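Local coordinates for protein NADH dehydrogenase (Methanothermobacter marburgensis, PDB 4R81) that binds flavin mononucleotide and probably oxidises NADH or NADPH by passing the electrons to a quinone, at residues Phe18-Glu32 / Arg185-Leu199. Sequence-based numbering, arbitrary orientation.
With FMN (flavin mononucleotide), chain E.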
loop_
_atom_site.group_PDB
_atom_site.type_symbol
_atom_site.label_atom_id
_atom_site.label_comp_id
_atom_site.label_asym_id
_atom_site.label_seq_id
_atom_site.Cartn_x
_atom_site.Cartn_y
_atom_site.Cartn_z
ATOM N N PHE A 18 0.335 9.788 17.494
ATOM C CA PHE A 18 1.513 9.129 18.033
ATOM C C PHE A 18 2.665 9.202 17.035
ATOM O O PHE A 18 3.816 9.377 17.428
ATOM C CB PHE A 18 1.203 7.687 18.422
ATOM C CG PHE A 18 2.381 6.954 18.996
ATOM C CD1 PHE A 18 2.952 7.354 20.198
ATOM C CD2 PHE A 18 2.913 5.861 18.335
ATOM C CE1 PHE A 18 4.045 6.666 20.730
ATOM C CE2 PHE A 18 3.999 5.179 18.849
ATOM C CZ PHE A 18 4.565 5.577 20.052
ATOM N N SER A 19 2.353 9.100 15.743
ATOM C CA SER A 19 3.390 9.138 14.715
ATOM C C SER A 19 4.189 10.446 14.783
ATOM O O SER A 19 5.404 10.461 14.571
ATOM C CB SER A 19 2.780 8.947 13.324
ATOM O OG SER A 19 2.367 7.598 13.143
ATOM N N ARG A 20 3.503 11.538 15.096
ATOM C CA ARG A 20 4.163 12.829 15.264
ATOM C C ARG A 20 5.149 12.811 16.437
ATOM O O ARG A 20 6.238 13.374 16.346
ATOM C CB ARG A 20 3.125 13.944 15.447
ATOM C CG ARG A 20 3.725 15.329 15.557
ATOM C CD ARG A 20 3.985 15.913 14.188
ATOM N NE ARG A 20 2.774 15.939 13.369
ATOM C CZ ARG A 20 2.742 16.342 12.104
ATOM N NH1 ARG A 20 3.859 16.756 11.521
ATOM N NH2 ARG A 20 1.602 16.328 11.419
ATOM N N GLU A 21 4.774 12.150 17.529
ATOM C CA GLU A 21 5.673 12.010 18.666
ATOM C C GLU A 21 6.847 11.108 18.312
ATOM O O GLU A 21 7.963 11.311 18.801
ATOM C CB GLU A 21 4.922 11.460 19.878
ATOM C CG GLU A 21 3.716 12.298 20.284
ATOM C CD GLU A 21 3.036 11.756 21.519
ATOM O OE1 GLU A 21 3.656 11.800 22.598
ATOM O OE2 GLU A 21 1.886 11.283 21.411
ATOM N N VAL A 22 6.590 10.110 17.467
ATOM C CA VAL A 22 7.643 9.230 16.980
ATOM C C VAL A 22 8.658 10.030 16.171
ATOM O O VAL A 22 9.868 9.850 16.337
ATOM C CB VAL A 22 7.059 8.074 16.148
ATOM C CG1 VAL A 22 8.168 7.325 15.391
ATOM C CG2 VAL A 22 6.300 7.128 17.063
ATOM N N LEU A 23 8.164 10.929 15.319
ATOM C CA LEU A 23 9.045 11.823 14.570
ATOM C C LEU A 23 9.889 12.664 15.523
ATOM O O LEU A 23 11.098 12.804 15.341
ATOM C CB LEU A 23 8.233 12.734 13.645
ATOM C CG LEU A 23 8.986 13.822 12.874
ATOM C CD1 LEU A 23 10.001 13.202 11.924
ATOM C CD2 LEU A 23 8.010 14.714 12.114
ATOM N N GLU A 24 9.250 13.220 16.548
ATOM C CA GLU A 24 9.955 14.048 17.516
ATOM C C GLU A 24 11.026 13.252 18.245
ATOM O O GLU A 24 12.138 13.744 18.459
ATOM C CB GLU A 24 8.977 14.647 18.529
ATOM C CG GLU A 24 9.640 15.515 19.581
ATOM C CD GLU A 24 10.218 16.806 19.014
ATOM O OE1 GLU A 24 9.728 17.284 17.957
ATOM O OE2 GLU A 24 11.169 17.346 19.633
ATOM N N ALA A 25 10.701 12.015 18.614
ATOM C CA ALA A 25 11.653 11.180 19.350
ATOM C C ALA A 25 12.846 10.813 18.462
ATOM O O ALA A 25 14.004 10.905 18.878
ATOM C CB ALA A 25 10.969 9.932 19.897
ATOM N N PHE A 26 12.550 10.440 17.222
ATOM C CA PHE A 26 13.581 10.096 16.243
ATOM C C PHE A 26 14.517 11.278 15.977
ATOM O O PHE A 26 15.740 11.123 15.973
ATOM C CB PHE A 26 12.929 9.608 14.946
ATOM C CG PHE A 26 13.912 9.160 13.894
ATOM C CD1 PHE A 26 14.710 8.039 14.090
ATOM C CD2 PHE A 26 14.012 9.847 12.693
ATOM C CE1 PHE A 26 15.606 7.627 13.109
ATOM C CE2 PHE A 26 14.898 9.443 11.708
ATOM C CZ PHE A 26 15.695 8.329 11.915
ATOM N N THR A 27 13.954 12.461 15.761
ATOM C CA THR A 27 14.787 13.633 15.518
ATOM C C THR A 27 15.647 14.002 16.730
ATOM O O THR A 27 16.776 14.460 16.573
ATOM C CB THR A 27 13.968 14.848 15.037
ATOM O OG1 THR A 27 12.953 15.163 15.997
ATOM C CG2 THR A 27 13.319 14.554 13.685
ATOM N N GLU A 28 15.117 13.792 17.932
ATOM C CA GLU A 28 15.888 14.021 19.151
ATOM C C GLU A 28 17.122 13.125 19.182
ATOM O O GLU A 28 18.221 13.581 19.507
ATOM C CB GLU A 28 15.019 13.790 20.397
ATOM C CG GLU A 28 15.687 14.153 21.717
ATOM C CD GLU A 28 14.761 13.987 22.915
ATOM O OE1 GLU A 28 13.571 13.640 22.716
ATOM O OE2 GLU A 28 15.227 14.202 24.059
ATOM N N GLY A 29 16.939 11.849 18.846
ATOM C CA GLY A 29 18.059 10.927 18.764
ATOM C C GLY A 29 19.068 11.327 17.700
ATOM O O GLY A 29 20.276 11.278 17.938
ATOM N N LEU A 30 18.581 11.701 16.516
ATOM C CA LEU A 30 19.464 12.169 15.451
ATOM C C LEU A 30 20.319 13.342 15.931
ATOM O O LEU A 30 21.542 13.355 15.749
ATOM C CB LEU A 30 18.656 12.599 14.225
ATOM C CG LEU A 30 18.021 11.497 13.385
ATOM C CD1 LEU A 30 17.279 12.126 12.206
ATOM C CD2 LEU A 30 19.066 10.483 12.897
ATOM N N SER A 31 19.685 14.324 16.562
ATOM C CA SER A 31 20.421 15.497 17.027
ATOM C C SER A 31 21.416 15.129 18.123
ATOM O O SER A 31 22.527 15.658 18.150
ATOM C CB SER A 31 19.462 16.580 17.513
ATOM O OG SER A 31 18.666 17.048 16.440
ATOM N N GLU A 32 21.015 14.225 19.019
ATOM C CA GLU A 32 21.899 13.729 20.079
ATOM C C GLU A 32 23.196 13.193 19.487
ATOM O O GLU A 32 24.279 13.411 20.031
ATOM C CB GLU A 32 21.214 12.609 20.883
ATOM C CG GLU A 32 20.276 13.082 21.994
ATOM C CD GLU A 32 19.440 11.956 22.608
ATOM O OE1 GLU A 32 19.521 10.799 22.135
ATOM O OE2 GLU A 32 18.689 12.237 23.571
ATOM N N ARG A 185 3.302 3.393 24.870
ATOM C CA ARG A 185 3.741 4.670 24.329
ATOM C C ARG A 185 5.185 5.024 24.695
ATOM O O ARG A 185 5.992 5.348 23.821
ATOM C CB ARG A 185 2.790 5.786 24.762
ATOM C CG ARG A 185 3.020 7.077 24.024
ATOM C CD ARG A 185 2.336 8.224 24.716
ATOM N NE ARG A 185 3.073 9.460 24.494
ATOM C CZ ARG A 185 2.858 10.580 25.167
ATOM N NH1 ARG A 185 1.917 10.617 26.101
ATOM N NH2 ARG A 185 3.582 11.659 24.902
ATOM N N GLU A 186 5.516 4.955 25.977
ATOM C CA GLU A 186 6.836 5.385 26.421
ATOM C C GLU A 186 7.955 4.495 25.886
ATOM O O GLU A 186 9.015 4.981 25.495
ATOM C CB GLU A 186 6.899 5.468 27.948
ATOM C CG GLU A 186 7.569 6.728 28.438
ATOM C CD GLU A 186 7.008 7.964 27.764
ATOM O OE1 GLU A 186 7.811 8.786 27.270
ATOM O OE2 GLU A 186 5.763 8.109 27.718
ATOM N N ILE A 187 7.716 3.190 25.863
ATOM C CA ILE A 187 8.732 2.262 25.402
ATOM C C ILE A 187 8.955 2.427 23.898
ATOM O O ILE A 187 10.085 2.355 23.414
ATOM C CB ILE A 187 8.387 0.806 25.808
ATOM C CG1 ILE A 187 9.442 -0.179 25.324
ATOM C CG2 ILE A 187 7.019 0.385 25.283
ATOM C CD1 ILE A 187 9.100 -1.602 25.715
ATOM N N ASN A 188 7.881 2.678 23.159
ATOM C CA ASN A 188 8.014 2.869 21.724
ATOM C C ASN A 188 8.752 4.154 21.354
ATOM O O ASN A 188 9.516 4.175 20.385
ATOM C CB ASN A 188 6.651 2.775 21.025
ATOM C CG ASN A 188 6.174 1.349 20.902
ATOM O OD1 ASN A 188 6.979 0.418 20.957
ATOM N ND2 ASN A 188 4.870 1.162 20.733
ATOM N N LEU A 189 8.533 5.216 22.132
ATOM C CA LEU A 189 9.251 6.468 21.927
ATOM C C LEU A 189 10.727 6.303 22.280
ATOM O O LEU A 189 11.594 6.923 21.664
ATOM C CB LEU A 189 8.618 7.604 22.742
ATOM C CG LEU A 189 7.217 8.051 22.305
ATOM C CD1 LEU A 189 6.720 9.228 23.133
ATOM C CD2 LEU A 189 7.192 8.400 20.824
ATOM N N MET A 190 11.011 5.459 23.267
ATOM C CA MET A 190 12.392 5.147 23.617
ATOM C C MET A 190 13.076 4.464 22.432
ATOM O O MET A 190 14.230 4.765 22.110
ATOM C CB MET A 190 12.456 4.252 24.864
ATOM C CG MET A 190 13.836 4.176 25.510
ATOM S SD MET A 190 14.000 2.879 26.761
ATOM C CE MET A 190 12.505 3.143 27.714
ATOM N N ARG A 191 12.360 3.541 21.790
ATOM C CA ARG A 191 12.890 2.833 20.628
ATOM C C ARG A 191 13.135 3.788 19.460
ATOM O O ARG A 191 14.167 3.710 18.784
ATOM C CB ARG A 191 11.949 1.690 20.223
ATOM C CG ARG A 191 11.870 0.582 21.284
ATOM C CD ARG A 191 10.833 -0.467 20.956
ATOM N NE ARG A 191 11.134 -1.138 19.699
ATOM C CZ ARG A 191 10.231 -1.752 18.949
ATOM N NH1 ARG A 191 8.960 -1.770 19.326
ATOM N NH2 ARG A 191 10.595 -2.333 17.815
ATOM N N ALA A 192 12.192 4.695 19.237
ATOM C CA ALA A 192 12.322 5.660 18.154
ATOM C C ALA A 192 13.545 6.558 18.366
ATOM O O ALA A 192 14.321 6.809 17.439
ATOM C CB ALA A 192 11.063 6.488 18.033
ATOM N N ARG A 193 13.719 7.029 19.594
ATOM C CA ARG A 193 14.854 7.884 19.922
ATOM C C ARG A 193 16.156 7.115 19.716
ATOM O O ARG A 193 17.111 7.638 19.135
ATOM C CB ARG A 193 14.729 8.398 21.360
ATOM C CG ARG A 193 15.675 9.534 21.724
ATOM C CD ARG A 193 15.161 10.285 22.955
ATOM N NE ARG A 193 14.163 9.502 23.689
ATOM C CZ ARG A 193 12.879 9.837 23.820
ATOM N NH1 ARG A 193 12.055 9.047 24.499
ATOM N NH2 ARG A 193 12.418 10.959 23.286
ATOM N N ARG A 194 16.171 5.861 20.161
ATOM C CA ARG A 194 17.348 5.009 20.035
ATOM C C ARG A 194 17.718 4.808 18.568
ATOM O O ARG A 194 18.894 4.778 18.217
ATOM C CB ARG A 194 17.097 3.664 20.719
ATOM C CG ARG A 194 18.305 2.736 20.756
ATOM C CD ARG A 194 17.944 1.369 21.344
ATOM N NE ARG A 194 17.473 1.495 22.720
ATOM C CZ ARG A 194 16.396 0.887 23.211
ATOM N NH1 ARG A 194 15.662 0.087 22.443
ATOM N NH2 ARG A 194 16.058 1.082 24.478
ATOM N N ALA A 195 16.709 4.684 17.713
ATOM C CA ALA A 195 16.947 4.454 16.295
ATOM C C ALA A 195 17.646 5.642 15.648
ATOM O O ALA A 195 18.446 5.473 14.725
ATOM C CB ALA A 195 15.654 4.141 15.581
ATOM N N GLY A 196 17.346 6.841 16.145
ATOM C CA GLY A 196 18.000 8.052 15.679
ATOM C C GLY A 196 19.425 8.143 16.192
ATOM O O GLY A 196 20.355 8.435 15.435
ATOM N N ARG A 197 19.593 7.891 17.487
ATOM C CA ARG A 197 20.903 7.931 18.127
ATOM C C ARG A 197 21.844 6.887 17.518
ATOM O O ARG A 197 23.036 7.133 17.361
ATOM C CB ARG A 197 20.747 7.705 19.636
ATOM C CG ARG A 197 22.031 7.769 20.448
ATOM C CD ARG A 197 21.770 7.333 21.887
ATOM N NE ARG A 197 20.448 7.762 22.334
ATOM C CZ ARG A 197 19.511 6.947 22.815
ATOM N NH1 ARG A 197 19.753 5.648 22.944
ATOM N NH2 ARG A 197 18.337 7.437 23.182
ATOM N N ASN A 198 21.295 5.737 17.136
ATOM C CA ASN A 198 22.130 4.639 16.655
ATOM C C ASN A 198 22.161 4.521 15.139
ATOM O O ASN A 198 22.467 3.458 14.607
ATOM C CB ASN A 198 21.686 3.313 17.277
ATOM C CG ASN A 198 21.973 3.246 18.762
ATOM O OD1 ASN A 198 22.661 4.108 19.312
ATOM N ND2 ASN A 198 21.451 2.221 19.419
ATOM N N LEU A 199 21.848 5.618 14.455
ATOM C CA LEU A 199 21.743 5.621 12.999
ATOM C C LEU A 199 22.998 5.113 12.297
ATOM O O LEU A 199 22.914 4.394 11.298
ATOM C CB LEU A 199 21.414 7.024 12.496
ATOM C CG LEU A 199 21.161 7.117 10.993
ATOM C CD1 LEU A 199 19.841 6.458 10.635
ATOM C CD2 LEU A 199 21.185 8.563 10.539
HETATM N N1 FMN E . -3.135 -1.481 13.197
HETATM C C2 FMN E . -2.599 -2.710 12.860
HETATM O O2 FMN E . -1.922 -3.322 13.676
HETATM N N3 FMN E . -2.815 -3.251 11.608
HETATM C C4 FMN E . -3.571 -2.569 10.679
HETATM O O4 FMN E . -3.741 -3.065 9.570
HETATM C C4A FMN E . -4.120 -1.331 11.005
HETATM N N5 FMN E . -4.894 -0.633 10.099
HETATM C C5A FMN E . -5.415 0.600 10.435
HETATM C C6 FMN E . -6.181 1.307 9.507
HETATM C C7 FMN E . -6.720 2.547 9.837
HETATM C C7M FMN E . -7.527 3.316 8.833
HETATM C C8 FMN E . -6.492 3.089 11.103
HETATM C C8M FMN E . -7.073 4.425 11.475
HETATM C C9 FMN E . -5.735 2.372 12.027
HETATM C C9A FMN E . -5.190 1.131 11.701
HETATM N N10 FMN E . -4.432 0.420 12.615
HETATM C C10 FMN E . -3.894 -0.797 12.270
HETATM C "C1'" FMN E . -4.142 0.978 13.971
HETATM C "C2'" FMN E . -3.053 2.036 13.740
HETATM O "O2'" FMN E . -1.827 1.465 13.325
HETATM C "C3'" FMN E . -2.898 2.932 14.958
HETATM O "O3'" FMN E . -4.058 3.746 15.007
HETATM C "C4'" FMN E . -1.660 3.812 14.835
HETATM O "O4'" FMN E . -0.471 3.055 14.906
HETATM C "C5'" FMN E . -1.621 4.881 15.915
HETATM O "O5'" FMN E . -0.623 5.797 15.532
HETATM P P FMN E . -1.064 7.286 15.125
HETATM O O1P FMN E . -1.613 7.952 16.373
HETATM O O2P FMN E . 0.136 8.049 14.622
HETATM O O3P FMN E . -2.152 7.199 14.083
#
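Arg193 lays its CB, CG and CD along helix 18-32, among Ala25, Glu28, Gly29 and Glu32. Its CB and CG both pass the carbonyl oxygen of Ala25, and CG also nears Gly29 N. CD packs against one face of the Glu28 carboxylate, 3.7 Å from OE1. Here the chain bends at chi3, which swings the guanidinium back over its own helix, one face above Leu189 O, and brings NH2 to 3.0 Å from Glu28 OE1. That salt bridge is not straight: NH2 comes to OE1 from that same face, well out of the carboxylate plane, with an N-H...O angle of 139°. Cut back to an alanine here, the position would probably leave Glu28 without its charged partner and open a gap over Ala25 and Gly29. One turn on, Arg197 NE meets Glu32 OE1 in the guanidinium plane, an almost linear bond (174°).

Between these charged pairs and the sheet the backbones come very close, the helix axes 6.4 Å apart and crossing at -34°. Gly29 and Gly196 face each other, and a CB on either would clash with the opposite helix. Gly29 CA can therefore donate a CA-H...O contact to Arg193 O at 3.4 Å, while the Phe26 ring sets CE1 against Gly196 CA. Toward the other end, Leu189 drops its side chain among Phe18, Glu21, Val22 and Ala25, with CD2 3.6 Å from Phe18 CE1. With CG anti to the backbone N, the Phe18 ring reaches across to helix 185-197, where Asn188 CB meets its edge at CZ, 3.6 Å away; Asn188 ND2 is tied to Gly175 O.

At that same end the backbone N-H groups of Phe18 and Ser19, with Ser19 OG, bond the FMN phosphate. This is the flavodoxin-like fold: the first and last helices pack side by side on one face of the parallel sheet, and the first begins at the flavin phosphate.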